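Long-range contacts in cellulosome anchoring protein cohesin region (Clostridium thermocellum, PDB 4DH2), which binds a type I dockerin as the cohesin module of a cellulosome-anchoring protein, probably helping to tether dockerin-bearing proteins: residues D14-V19 with L150-E155; G29-I34 with T114-P119; L53-K58 with S87-L92. All coordinates share one frame; numbering follows the deposited sequence. Where two conformers were deposited one is given.

All three contacts pair strands of one cohesin domain, a beta sandwich of jelly-roll type. Contact 1 and contact 2 belong to the same face: strands 15-27 and 31-39, one from each, are neighbours there, yet the contacts lie on opposite sides of the chain's centre, 27 Å apart between centres. Contact 3 lies in the other face, on the surface that meets the dockerin, whereas no other protein chain of the assembly touches contacts 1 and 2. Contact 3 is nested in sequence inside contact 2, their centres are 14 Å apart, and they touch where Lys-118 NZ lies 2.8 Å from Ser-57 O. Contacts 1 and 3 do not touch, their nearest atoms being about 6 Å apart.

Contact 1: residues D14-V19 with L150-E155; sequences DYILDV and LAVLKE
Leu-17 and Val-19 each bond through both N and O to the strand beside them, joining 15-19 to 150-154 as parallel neighbours. The strand directions differ by 22° and the axes approach to 4.4 Å. Leu-17 N donates to Leu-150 O and Val-152 N to Leu-17 O, both at 2.8 Å; Val-19 repeats the pattern between Val-152 O and Lys-154 N. Leu-150 N adds a fifth bond, to Tyr-15 O. The pairs Ile-16/Leu-150 through Val-19/Leu-153 thus follow without a break.

Ile-16, Leu-150, Asp-18 and Val-152 share one face of the sheet. The tip of Ile-16, CD1, lies 3.6 Å from Val-152 CG2 and also reaches Leu-150 CB. Asp-18 runs alongside Val-152, pointing the same way: CG stands beside its own backbone N (chi1 -68°), and OD1 comes within 3.4 Å of Val-152 CB. OD2 is held by the amide of Asn-40. From OD1 to Lys-154 NZ is 3.7 Å, a long salt bridge, doubtful because this lysine was modelled in two conformers.

The other face is apolar and turned to the interior. Ala-151 CB is met by Leu-17 CD1 at 4.0 Å and Val-19 CG2 at 3.9 Å, while Leu-153 CD2 lies 3.6 Å from Val-19 CB. Ile-46 and Phe-136 add to this side.

First and last strands of the domain, paired in parallel within an otherwise antiparallel sheet, are characteristic of the cohesin jelly roll, whose two ends of chain they bring together.

Contact 2: residues G29-I34 with T114-P119; sequences GDTVEI and TVRIKP
Val-32 and Val-115 form the hydrogen-bonded pair at the heart of this antiparallel contact: each N donates to the other's O at 2.9 Å. Ile-117 N then bonds to Asp-30 O at 2.7 Å. Beyond it the strands give way to turn, and the bond from Gly-29 N to Ile-117 O is weak, with only 129° at the hydrogen.

Van der Waals contact divides between two faces. On the inner one, Val-115 CG2 touches Val-32 CG2 at 3.8 Å and Ile-34 CD1 at 4.0 Å, the isoleucine side chain crossing the valine at about a right angle. Both valines put CG2 between their own N and carbonyl carbon, and it is these two methyls that meet. On the outer face Thr-31 CG2 rests against Thr-114 CG2 at 3.7 Å.

Polar side chains also occupy the outer face. One water lies 2.6 Å from Thr-114 OG1, hydrogen-bonded to it, and donates to Glu-33 OE2 at 2.8 Å, linking two side chains that lie side by side. Arg-116 turns its charge to Glu-61 on strand 60-67, the next strand of the sheet.

Backbone bonds and touching methyls therefore carry the pairing, while polar groups on the outer face are joined through water or spent on the neighbouring strand.

Contact 3: residues L53-K58 with S87-L92; sequences LYYDSK and SEIVFL
Ser-87 covers Tyr-55 and receives its backbone bond at the start of an antiparallel pairing between strands 48-54 and 88-94, in the face of the cohesin sandwich that binds dockerin. Ser-87 has more surface buried here than any other residue of the two segments. Its backbone is in the left-handed region, and with Glu-88 it faces Val-83 in a G1 beta bulge. Tyr-55 N donates to Ser-87 O at 3.1 Å, and Ser-87 CB packs tightly, 3.1 Å from Tyr-55 O.

Tyr-55 places CG between its own N and carbonyl carbon (chi1 59°). Over one face of its ring sits Ser-87 CB, 4.0 Å from the centroid and 10° off the normal, a CH-pi contact. The CE2 rim atom reaches Ile-89 CG1 at 3.9 Å, and Ile-60 and Val-62 also touch this ring.

Leu-53, the second most covered, is fixed by two backbone bonds with Ile-89, one in each direction. Its CD1 meets Phe-91 at the ring edge, 4.0 Å from CE2, and Phe-91 itself packs edge-to-face with Phe-110 in the core.

On the opposite face of the sheet, Tyr-54 and Glu-88 lie side by side with ring and carboxylate planes 10° apart. Ser-52 OG bonds to Glu-88 OE2, and OE1 is bonded to ND1 of His-66 of the dockerin chain, which ties the pairing to the interface.

At the bulge, Ser-87 OG is bridged by two waters: one accepts from Ser-57 N at 2.9 Å, the other lies 2.8 Å from Tyr-55 OH.

Contact 1: residues D14-V19 with L150-E155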
# COMPACT_ATOMS: atom_id res chain seq x y z
N ASP A 14 -7.76 17.90 4.88
CA ASP A 14 -8.30 18.26 6.16
C ASP A 14 -7.80 17.39 7.29
O ASP A 14 -8.03 17.69 8.45
CB ASP A 14 -9.83 18.17 6.13
CG ASP A 14 -10.44 19.19 5.21
OD1 ASP A 14 -9.73 20.13 4.80
OD2 ASP A 14 -11.63 19.07 4.88
N TYR A 15 -7.18 16.26 6.93
CA TYR A 15 -6.77 15.26 7.91
C TYR A 15 -5.35 14.79 7.61
O TYR A 15 -4.87 14.83 6.48
CB TYR A 15 -7.67 14.03 7.87
CG TYR A 15 -9.13 14.41 7.90
CD1 TYR A 15 -9.70 14.96 9.02
CD2 TYR A 15 -9.91 14.24 6.78
CE1 TYR A 15 -11.06 15.35 9.01
CE2 TYR A 15 -11.24 14.60 6.77
CZ TYR A 15 -11.81 15.15 7.87
OH TYR A 15 -13.15 15.48 7.80
N ILE A 16 -4.71 14.28 8.65
CA ILE A 16 -3.34 13.87 8.53
C ILE A 16 -3.01 12.74 9.52
O ILE A 16 -3.66 12.59 10.56
CB ILE A 16 -2.43 15.12 8.79
CG1 ILE A 16 -0.99 14.87 8.39
CG2 ILE A 16 -2.54 15.56 10.25
CD1 ILE A 16 -0.31 16.14 7.82
N LEU A 17 -2.03 11.92 9.15
CA LEU A 17 -1.40 10.96 10.07
C LEU A 17 0.08 10.87 9.74
O LEU A 17 0.58 11.48 8.77
CB LEU A 17 -2.05 9.58 10.00
CG LEU A 17 -2.08 8.94 8.60
CD1 LEU A 17 -0.81 8.26 8.29
CD2 LEU A 17 -3.25 7.96 8.53
N ASP A 18 0.78 10.12 10.57
CA ASP A 18 2.20 9.88 10.38
C ASP A 18 2.42 8.40 10.12
O ASP A 18 1.79 7.56 10.77
CB ASP A 18 2.98 10.27 11.64
CG ASP A 18 2.96 11.76 11.90
OD1 ASP A 18 3.79 12.47 11.33
OD2 ASP A 18 2.11 12.21 12.66
N VAL A 19 3.31 8.11 9.17
CA VAL A 19 3.70 6.75 8.85
C VAL A 19 5.20 6.62 9.16
O VAL A 19 6.00 7.39 8.63
CB VAL A 19 3.44 6.44 7.38
CG1 VAL A 19 3.82 5.03 7.06
CG2 VAL A 19 1.98 6.68 7.04
N LEU A 150 -3.72 13.07 4.57
CA LEU A 150 -2.31 13.13 4.26
C LEU A 150 -1.49 12.21 5.16
O LEU A 150 -1.78 12.06 6.33
CB LEU A 150 -1.79 14.55 4.44
CG LEU A 150 -2.56 15.58 3.64
CD1 LEU A 150 -2.01 16.97 3.96
CD2 LEU A 150 -2.46 15.29 2.18
N ALA A 151 -0.40 11.68 4.61
CA ALA A 151 0.46 10.80 5.37
C ALA A 151 1.84 11.44 5.43
O ALA A 151 2.48 11.64 4.40
CB ALA A 151 0.56 9.45 4.69
N VAL A 152 2.28 11.80 6.62
CA VAL A 152 3.63 12.31 6.77
C VAL A 152 4.56 11.11 6.90
O VAL A 152 4.56 10.43 7.93
CB VAL A 152 3.76 13.17 8.03
CG1 VAL A 152 5.21 13.72 8.13
CG2 VAL A 152 2.70 14.27 8.07
N LEU A 153 5.35 10.86 5.88
CA LEU A 153 6.19 9.68 5.84
C LEU A 153 7.57 9.92 6.47
O LEU A 153 8.26 10.90 6.19
CB LEU A 153 6.38 9.27 4.41
CG LEU A 153 5.09 9.05 3.60
CD1 LEU A 153 5.40 8.71 2.18
CD2 LEU A 153 4.23 7.96 4.23
N LYS A 154 7.97 9.00 7.32
CA LYS A 154 9.27 9.05 7.92
C LYS A 154 10.00 7.76 7.58
O LYS A 154 9.55 6.69 7.94
CB LYS A 154 9.10 9.25 9.42
CG LYS A 154 8.35 10.53 9.78
CD LYS A 154 7.78 10.45 11.19
CE LYS A 154 7.45 11.82 11.77
NZ LYS A 154 6.92 11.68 13.16
N GLU A 155 11.12 7.89 6.87
CA GLU A 155 11.89 6.74 6.43
C GLU A 155 12.54 6.11 7.63
O GLU A 155 12.53 6.69 8.72
CB GLU A 155 12.95 7.18 5.44
CG GLU A 155 12.36 7.60 4.11
CD GLU A 155 13.39 8.06 3.07
OE1 GLU A 155 14.54 8.39 3.43
OE2 GLU A 155 13.01 8.11 1.88

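Contact 2: residues G29-I34 with T114-P119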
# COMPACT_ATOMS: atom_id res chain seq x y z
N GLY A 29 23.31 -11.47 8.45
CA GLY A 29 22.81 -12.82 8.48
C GLY A 29 21.53 -13.01 9.29
O GLY A 29 20.91 -14.06 9.17
N ASP A 30 21.14 -12.04 10.11
CA ASP A 30 19.96 -12.18 10.95
C ASP A 30 18.69 -12.20 10.13
O ASP A 30 18.61 -11.59 9.06
CB ASP A 30 19.80 -11.01 11.93
CG ASP A 30 20.74 -11.07 13.10
OD1 ASP A 30 21.43 -12.10 13.27
OD2 ASP A 30 20.76 -10.07 13.85
N THR A 31 17.69 -12.88 10.65
CA THR A 31 16.32 -12.66 10.21
C THR A 31 15.62 -11.91 11.31
O THR A 31 15.62 -12.33 12.46
CB THR A 31 15.58 -13.98 9.93
OG1 THR A 31 16.27 -14.71 8.93
CG2 THR A 31 14.14 -13.72 9.49
N VAL A 32 14.99 -10.78 10.96
CA VAL A 32 14.42 -9.90 11.95
C VAL A 32 13.06 -9.38 11.44
O VAL A 32 12.75 -9.54 10.26
CB VAL A 32 15.33 -8.69 12.23
CG1 VAL A 32 16.69 -9.15 12.76
CG2 VAL A 32 15.52 -7.85 10.96
N GLU A 33 12.28 -8.81 12.35
CA GLU A 33 11.00 -8.18 11.98
C GLU A 33 11.17 -6.66 11.98
O GLU A 33 11.84 -6.11 12.86
CB GLU A 33 9.91 -8.57 12.96
CG GLU A 33 9.41 -9.97 12.71
CD GLU A 33 8.31 -10.38 13.66
OE1 GLU A 33 8.00 -9.62 14.61
OE2 GLU A 33 7.76 -11.48 13.44
N ILE A 34 10.63 -5.98 10.96
CA ILE A 34 10.61 -4.52 10.94
C ILE A 34 9.15 -4.06 11.04
O ILE A 34 8.36 -4.30 10.13
CB ILE A 34 11.23 -3.96 9.63
CG1 ILE A 34 12.70 -4.39 9.49
CG2 ILE A 34 11.14 -2.43 9.61
CD1 ILE A 34 13.26 -4.05 8.19
N THR A 114 9.14 -9.32 7.63
CA THR A 114 10.16 -10.24 8.12
C THR A 114 11.22 -10.26 7.06
O THR A 114 10.94 -10.65 5.91
CB THR A 114 9.59 -11.67 8.33
OG1 THR A 114 8.49 -11.62 9.25
CG2 THR A 114 10.67 -12.61 8.88
N VAL A 115 12.44 -9.85 7.40
CA VAL A 115 13.48 -9.78 6.43
C VAL A 115 14.74 -10.49 6.88
O VAL A 115 15.00 -10.62 8.08
CB VAL A 115 13.85 -8.33 6.11
CG1 VAL A 115 12.58 -7.53 5.82
CG2 VAL A 115 14.67 -7.69 7.26
N ARG A 116 15.52 -10.92 5.90
CA ARG A 116 16.83 -11.50 6.20
C ARG A 116 17.87 -10.51 5.80
O ARG A 116 17.82 -9.99 4.69
CB ARG A 116 17.07 -12.78 5.41
CG ARG A 116 18.50 -13.31 5.58
CD ARG A 116 18.82 -14.42 4.61
NE ARG A 116 18.28 -15.70 5.06
CZ ARG A 116 17.57 -16.53 4.30
NH1 ARG A 116 17.31 -16.24 3.03
NH2 ARG A 116 17.13 -17.66 4.82
N ILE A 117 18.80 -10.22 6.69
CA ILE A 117 19.92 -9.37 6.35
C ILE A 117 21.03 -10.21 5.73
O ILE A 117 21.50 -11.18 6.34
CB ILE A 117 20.44 -8.64 7.60
CG1 ILE A 117 19.29 -7.90 8.28
CG2 ILE A 117 21.61 -7.71 7.21
CD1 ILE A 117 19.67 -7.24 9.57
N LYS A 118 21.45 -9.87 4.52
CA LYS A 118 22.35 -10.77 3.80
C LYS A 118 23.69 -10.90 4.51
O LYS A 118 24.28 -9.92 4.91
CB LYS A 118 22.50 -10.35 2.34
CG LYS A 118 21.17 -10.43 1.59
CD LYS A 118 21.33 -10.45 0.09
CE LYS A 118 19.96 -10.52 -0.58
NZ LYS A 118 20.05 -10.48 -2.06
N PRO A 119 24.14 -12.14 4.71
CA PRO A 119 25.33 -12.35 5.54
C PRO A 119 26.60 -11.81 4.89
O PRO A 119 27.58 -11.63 5.59
CB PRO A 119 25.41 -13.88 5.69
CG PRO A 119 24.65 -14.43 4.52
CD PRO A 119 23.57 -13.41 4.23
O HOH W 1 8.01 -13.23 11.24

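Contact 3: residues L53-K58 with S87-L92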
# COMPACT_ATOMS: atom_id res chain seq x y z
N LEU A 53 6.86 0.80 -0.16
CA LEU A 53 8.19 0.94 0.46
C LEU A 53 9.22 0.34 -0.46
O LEU A 53 8.93 -0.61 -1.21
CB LEU A 53 8.23 0.13 1.76
CG LEU A 53 7.34 0.51 2.92
CD1 LEU A 53 7.63 -0.44 4.08
CD2 LEU A 53 7.57 1.93 3.33
N TYR A 54 10.45 0.84 -0.38
CA TYR A 54 11.54 0.24 -1.12
C TYR A 54 12.62 -0.18 -0.14
O TYR A 54 12.79 0.46 0.90
CB TYR A 54 12.16 1.25 -2.05
CG TYR A 54 11.23 1.67 -3.13
CD1 TYR A 54 11.11 0.93 -4.29
CD2 TYR A 54 10.44 2.80 -2.98
CE1 TYR A 54 10.26 1.32 -5.30
CE2 TYR A 54 9.59 3.20 -3.99
CZ TYR A 54 9.51 2.45 -5.14
OH TYR A 54 8.66 2.83 -6.15
N TYR A 55 13.31 -1.24 -0.51
CA TYR A 55 14.47 -1.74 0.23
C TYR A 55 15.62 -2.02 -0.72
O TYR A 55 15.43 -2.13 -1.94
CB TYR A 55 14.09 -3.01 1.00
CG TYR A 55 13.59 -4.16 0.13
CD1 TYR A 55 14.44 -5.15 -0.29
CD2 TYR A 55 12.24 -4.24 -0.28
CE1 TYR A 55 14.01 -6.18 -1.08
CE2 TYR A 55 11.80 -5.29 -1.10
CZ TYR A 55 12.70 -6.25 -1.50
OH TYR A 55 12.31 -7.32 -2.29
N ASP A 56 16.83 -2.13 -0.17
CA ASP A 56 18.00 -2.43 -0.97
C ASP A 56 18.18 -3.93 -1.00
O ASP A 56 18.50 -4.56 0.02
CB ASP A 56 19.23 -1.75 -0.38
CG ASP A 56 20.48 -2.06 -1.18
OD1 ASP A 56 20.37 -2.75 -2.22
OD2 ASP A 56 21.58 -1.63 -0.75
N SER A 57 17.92 -4.53 -2.15
CA SER A 57 17.96 -5.97 -2.28
C SER A 57 19.38 -6.49 -2.13
O SER A 57 19.58 -7.70 -1.97
CB SER A 57 17.35 -6.42 -3.62
OG SER A 57 18.18 -6.02 -4.70
N LYS A 58 20.37 -5.61 -2.15
CA LYS A 58 21.73 -6.10 -1.94
C LYS A 58 21.97 -6.46 -0.48
O LYS A 58 22.82 -7.29 -0.16
CB LYS A 58 22.77 -5.10 -2.44
CG LYS A 58 22.96 -5.15 -3.94
CD LYS A 58 23.88 -4.03 -4.41
CE LYS A 58 23.77 -3.82 -5.91
NZ LYS A 58 23.91 -5.10 -6.67
N SER A 87 12.35 -4.17 -5.99
CA SER A 87 12.60 -4.17 -4.55
C SER A 87 11.60 -3.27 -3.87
O SER A 87 11.98 -2.40 -3.09
CB SER A 87 14.01 -3.69 -4.25
OG SER A 87 14.94 -4.52 -4.93
N GLU A 88 10.33 -3.50 -4.17
CA GLU A 88 9.25 -2.67 -3.69
C GLU A 88 8.22 -3.54 -2.98
O GLU A 88 7.86 -4.63 -3.45
CB GLU A 88 8.59 -1.94 -4.87
CG GLU A 88 7.55 -0.90 -4.44
CD GLU A 88 6.64 -0.40 -5.58
OE1 GLU A 88 6.41 -1.14 -6.56
OE2 GLU A 88 6.12 0.73 -5.45
N ILE A 89 7.74 -3.07 -1.84
CA ILE A 89 6.65 -3.74 -1.15
C ILE A 89 5.45 -2.81 -1.19
O ILE A 89 5.51 -1.65 -0.72
CB ILE A 89 6.97 -4.01 0.30
CG1 ILE A 89 8.33 -4.68 0.46
CG2 ILE A 89 5.85 -4.85 0.91
CD1 ILE A 89 8.72 -4.83 1.89
N VAL A 90 4.36 -3.30 -1.76
CA VAL A 90 3.15 -2.49 -1.93
C VAL A 90 2.07 -3.04 -1.01
O VAL A 90 1.86 -4.26 -0.91
CB VAL A 90 2.66 -2.50 -3.38
CG1 VAL A 90 1.59 -1.46 -3.59
CG2 VAL A 90 3.83 -2.23 -4.32
N PHE A 91 1.39 -2.14 -0.31
CA PHE A 91 0.30 -2.50 0.59
C PHE A 91 -0.99 -1.90 0.07
O PHE A 91 -1.00 -0.78 -0.45
CB PHE A 91 0.53 -1.92 1.98
CG PHE A 91 1.79 -2.38 2.63
CD1 PHE A 91 1.77 -3.50 3.44
CD2 PHE A 91 2.97 -1.71 2.45
CE1 PHE A 91 2.93 -3.94 4.06
CE2 PHE A 91 4.13 -2.15 3.08
CZ PHE A 91 4.09 -3.27 3.89
N LEU A 92 -2.08 -2.64 0.22
CA LEU A 92 -3.41 -2.13 -0.05
C LEU A 92 -4.35 -2.55 1.06
O LEU A 92 -4.51 -3.76 1.36
CB LEU A 92 -3.90 -2.64 -1.39
CG LEU A 92 -5.29 -2.12 -1.76
CD1 LEU A 92 -5.27 -0.61 -2.05
CD2 LEU A 92 -5.79 -2.90 -2.96
O HOH W 2 5.60 3.35 -6.40
O HOH W 3 17.46 -2.95 -4.54
O HOH W 4 13.98 -7.63 -4.53